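Local coordinates for DNA mismatch repair protein MUTS (Thermus aquaticus, PDB 1EWQ), which recognises mismatched bases in DNA to start mismatch repair and has a weak ATPase activity, at residues A248-P253 against D620-R625. Residues are numbered along the deposited sequence; the frame is centred on the assembly and turned at random.
With EDO (1,2-ethanediol), chain G.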
loop_
_atom_site.group_PDB
_atom_site.type_symbol
_atom_site.label_atom_id
_atom_site.label_comp_id
_atom_site.label_asym_id
_atom_site.label_seq_id
_atom_site.Cartn_x
_atom_site.Cartn_y
_atom_site.Cartn_z
ATOM N N ALA C 248 -3.451 -33.724 -18.217
ATOM C CA ALA C 248 -4.728 -33.999 -18.857
ATOM C C ALA C 248 -5.475 -32.721 -19.239
ATOM O O ALA C 248 -6.573 -32.777 -19.778
ATOM C CB ALA C 248 -5.596 -34.863 -17.937
ATOM N N PHE C 249 -4.875 -31.571 -18.950
ATOM C CA PHE C 249 -5.493 -30.294 -19.273
ATOM C C PHE C 249 -4.522 -29.413 -20.046
ATOM O O PHE C 249 -3.362 -29.765 -20.241
ATOM C CB PHE C 249 -5.913 -29.561 -17.992
ATOM C CG PHE C 249 -6.798 -30.369 -17.094
ATOM C CD1 PHE C 249 -6.254 -31.121 -16.051
ATOM C CD2 PHE C 249 -8.176 -30.389 -17.292
ATOM C CE1 PHE C 249 -7.073 -31.883 -15.218
ATOM C CE2 PHE C 249 -8.999 -31.143 -16.468
ATOM C CZ PHE C 249 -8.448 -31.894 -15.426
HETATM N N MSE C 250 -5.000 -28.263 -20.493
HETATM C CA MSE C 250 -4.130 -27.344 -21.209
HETATM C C MSE C 250 -3.109 -26.762 -20.241
HETATM O O MSE C 250 -3.455 -26.323 -19.141
HETATM C CB MSE C 250 -4.925 -26.196 -21.821
HETATM C CG MSE C 250 -4.040 -25.192 -22.543
HETATM SE SE MSE C 250 -4.924 -23.514 -22.884
HETATM C CE MSE C 250 -5.882 -23.982 -24.455
ATOM N N ARG C 251 -1.852 -26.757 -20.657
ATOM C CA ARG C 251 -0.779 -26.204 -19.845
ATOM C C ARG C 251 -0.810 -24.671 -19.929
ATOM O O ARG C 251 -0.876 -24.103 -21.026
ATOM C CB ARG C 251 0.573 -26.700 -20.361
ATOM C CG ARG C 251 0.766 -28.212 -20.344
ATOM C CD ARG C 251 1.019 -28.688 -18.932
ATOM N NE ARG C 251 1.414 -30.091 -18.876
ATOM C CZ ARG C 251 1.962 -30.670 -17.808
ATOM N NH1 ARG C 251 2.187 -29.971 -16.698
ATOM N NH2 ARG C 251 2.289 -31.953 -17.858
ATOM N N LEU C 252 -0.755 -24.014 -18.770
ATOM C CA LEU C 252 -0.734 -22.552 -18.691
ATOM C C LEU C 252 0.371 -22.091 -17.731
ATOM O O LEU C 252 0.111 -21.768 -16.572
ATOM C CB LEU C 252 -2.082 -22.011 -18.210
ATOM C CG LEU C 252 -3.280 -22.165 -19.152
ATOM C CD1 LEU C 252 -4.538 -21.685 -18.437
ATOM C CD2 LEU C 252 -3.053 -21.377 -20.426
ATOM N N PRO C 253 1.624 -22.073 -18.205
ATOM C CA PRO C 253 2.752 -21.648 -17.370
ATOM C C PRO C 253 2.485 -20.290 -16.727
ATOM O O PRO C 253 1.654 -19.519 -17.208
ATOM C CB PRO C 253 3.912 -21.582 -18.364
ATOM C CG PRO C 253 3.581 -22.659 -19.333
ATOM C CD PRO C 253 2.084 -22.477 -19.544
ATOM N N ASP C 620 -2.546 -28.145 -26.535
ATOM C CA ASP C 620 -2.184 -28.823 -25.295
ATOM C C ASP C 620 -1.573 -27.830 -24.308
ATOM O O ASP C 620 -1.390 -28.133 -23.130
ATOM C CB ASP C 620 -1.226 -29.991 -25.578
ATOM C CG ASP C 620 0.141 -29.542 -26.045
ATOM O OD1 ASP C 620 0.320 -28.353 -26.383
ATOM O OD2 ASP C 620 1.048 -30.399 -26.083
ATOM N N GLY C 621 -1.298 -26.623 -24.797
ATOM C CA GLY C 621 -0.721 -25.587 -23.956
ATOM C C GLY C 621 -0.419 -24.311 -24.719
ATOM O O GLY C 621 -0.254 -24.326 -25.941
ATOM N N ILE C 622 -0.381 -23.194 -24.007
ATOM C CA ILE C 622 -0.063 -21.914 -24.629
ATOM C C ILE C 622 1.223 -21.425 -23.983
ATOM O O ILE C 622 1.287 -21.270 -22.762
ATOM C CB ILE C 622 -1.165 -20.885 -24.397
ATOM C CG1 ILE C 622 -2.459 -21.349 -25.071
ATOM C CG2 ILE C 622 -0.722 -19.533 -24.926
ATOM C CD1 ILE C 622 -3.678 -20.527 -24.692
ATOM N N TYR C 623 2.247 -21.198 -24.803
ATOM C CA TYR C 623 3.546 -20.750 -24.307
ATOM C C TYR C 623 3.946 -19.402 -24.883
ATOM O O TYR C 623 4.109 -19.256 -26.091
ATOM C CB TYR C 623 4.623 -21.790 -24.635
ATOM C CG TYR C 623 4.272 -23.178 -24.155
ATOM C CD1 TYR C 623 3.814 -24.159 -25.043
ATOM C CD2 TYR C 623 4.361 -23.506 -22.801
ATOM C CE1 TYR C 623 3.452 -25.440 -24.594
ATOM C CE2 TYR C 623 3.998 -24.778 -22.340
ATOM C CZ TYR C 623 3.545 -25.739 -23.239
ATOM O OH TYR C 623 3.180 -26.984 -22.762
ATOM N N THR C 624 4.120 -18.422 -24.001
ATOM C CA THR C 624 4.480 -17.079 -24.413
ATOM C C THR C 624 5.884 -16.650 -23.999
ATOM O O THR C 624 6.456 -17.151 -23.025
ATOM C CB THR C 624 3.488 -16.041 -23.829
ATOM O OG1 THR C 624 3.596 -16.025 -22.399
ATOM C CG2 THR C 624 2.055 -16.387 -24.217
ATOM N N ARG C 625 6.411 -15.704 -24.767
ATOM C CA ARG C 625 7.709 -15.082 -24.543
ATOM C C ARG C 625 7.424 -13.661 -25.055
ATOM O O ARG C 625 7.849 -13.280 -26.146
ATOM C CB ARG C 625 8.796 -15.771 -25.382
ATOM C CG ARG C 625 10.248 -15.515 -24.930
ATOM C CD ARG C 625 10.609 -14.034 -24.850
ATOM N NE ARG C 625 10.089 -13.399 -23.638
ATOM C CZ ARG C 625 9.886 -12.087 -23.504
ATOM N NH1 ARG C 625 10.149 -11.257 -24.505
ATOM N NH2 ARG C 625 9.427 -11.601 -22.357
HETATM C C1 EDO G . 0.973 -25.738 -16.786
HETATM O O1 EDO G . 2.357 -26.096 -17.013
HETATM C C2 EDO G . 0.771 -25.316 -15.356
HETATM O O2 EDO G . 0.026 -24.114 -15.329
HETATM O O HOH W 1 -1.465 -30.653 -21.828
#
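Arg-251 bonds through both of its backbone polar atoms to the backbone of Asp-620 and Ile-622. Its N donates to Asp-620 O at 2.9 Å. Its O accepts from Ile-622 N at 3.2 Å. The two segments run the same way, and these two bonds make a single parallel bridge between Arg-251 and Gly-621. A water lies within hydrogen-bonding distance of both Phe-249 O and Asp-620 O and bridges the two backbones there.

Side chains pack around this bridge. Met-250 has CG anti to its backbone N (chi1 178°), and that CG rests 3.6 Å from Gly-621 CA. Its selenium, as selenomethionine, meets Ile-622 CD1 at 3.7 Å. Tyr-623 OH touches the aliphatic CB and CG of Arg-251. Pro-253 CG sits 3.7 Å from Tyr-623 CD2, and the two side chains cross at about a right angle.

Outside the pair, Arg-172 binds Met-250 O, and Thr-256 OG1 of helix 254-259 bonds Ile-622 O. Asp-620 OD1 bonds Ser-657 OG. Strand 657-662 pairs with the other side of 621-625. The loop before helix 254-259 thus docks by one parallel bridge on an outermost strand of the P-loop ATPase sheet of MutS domain V.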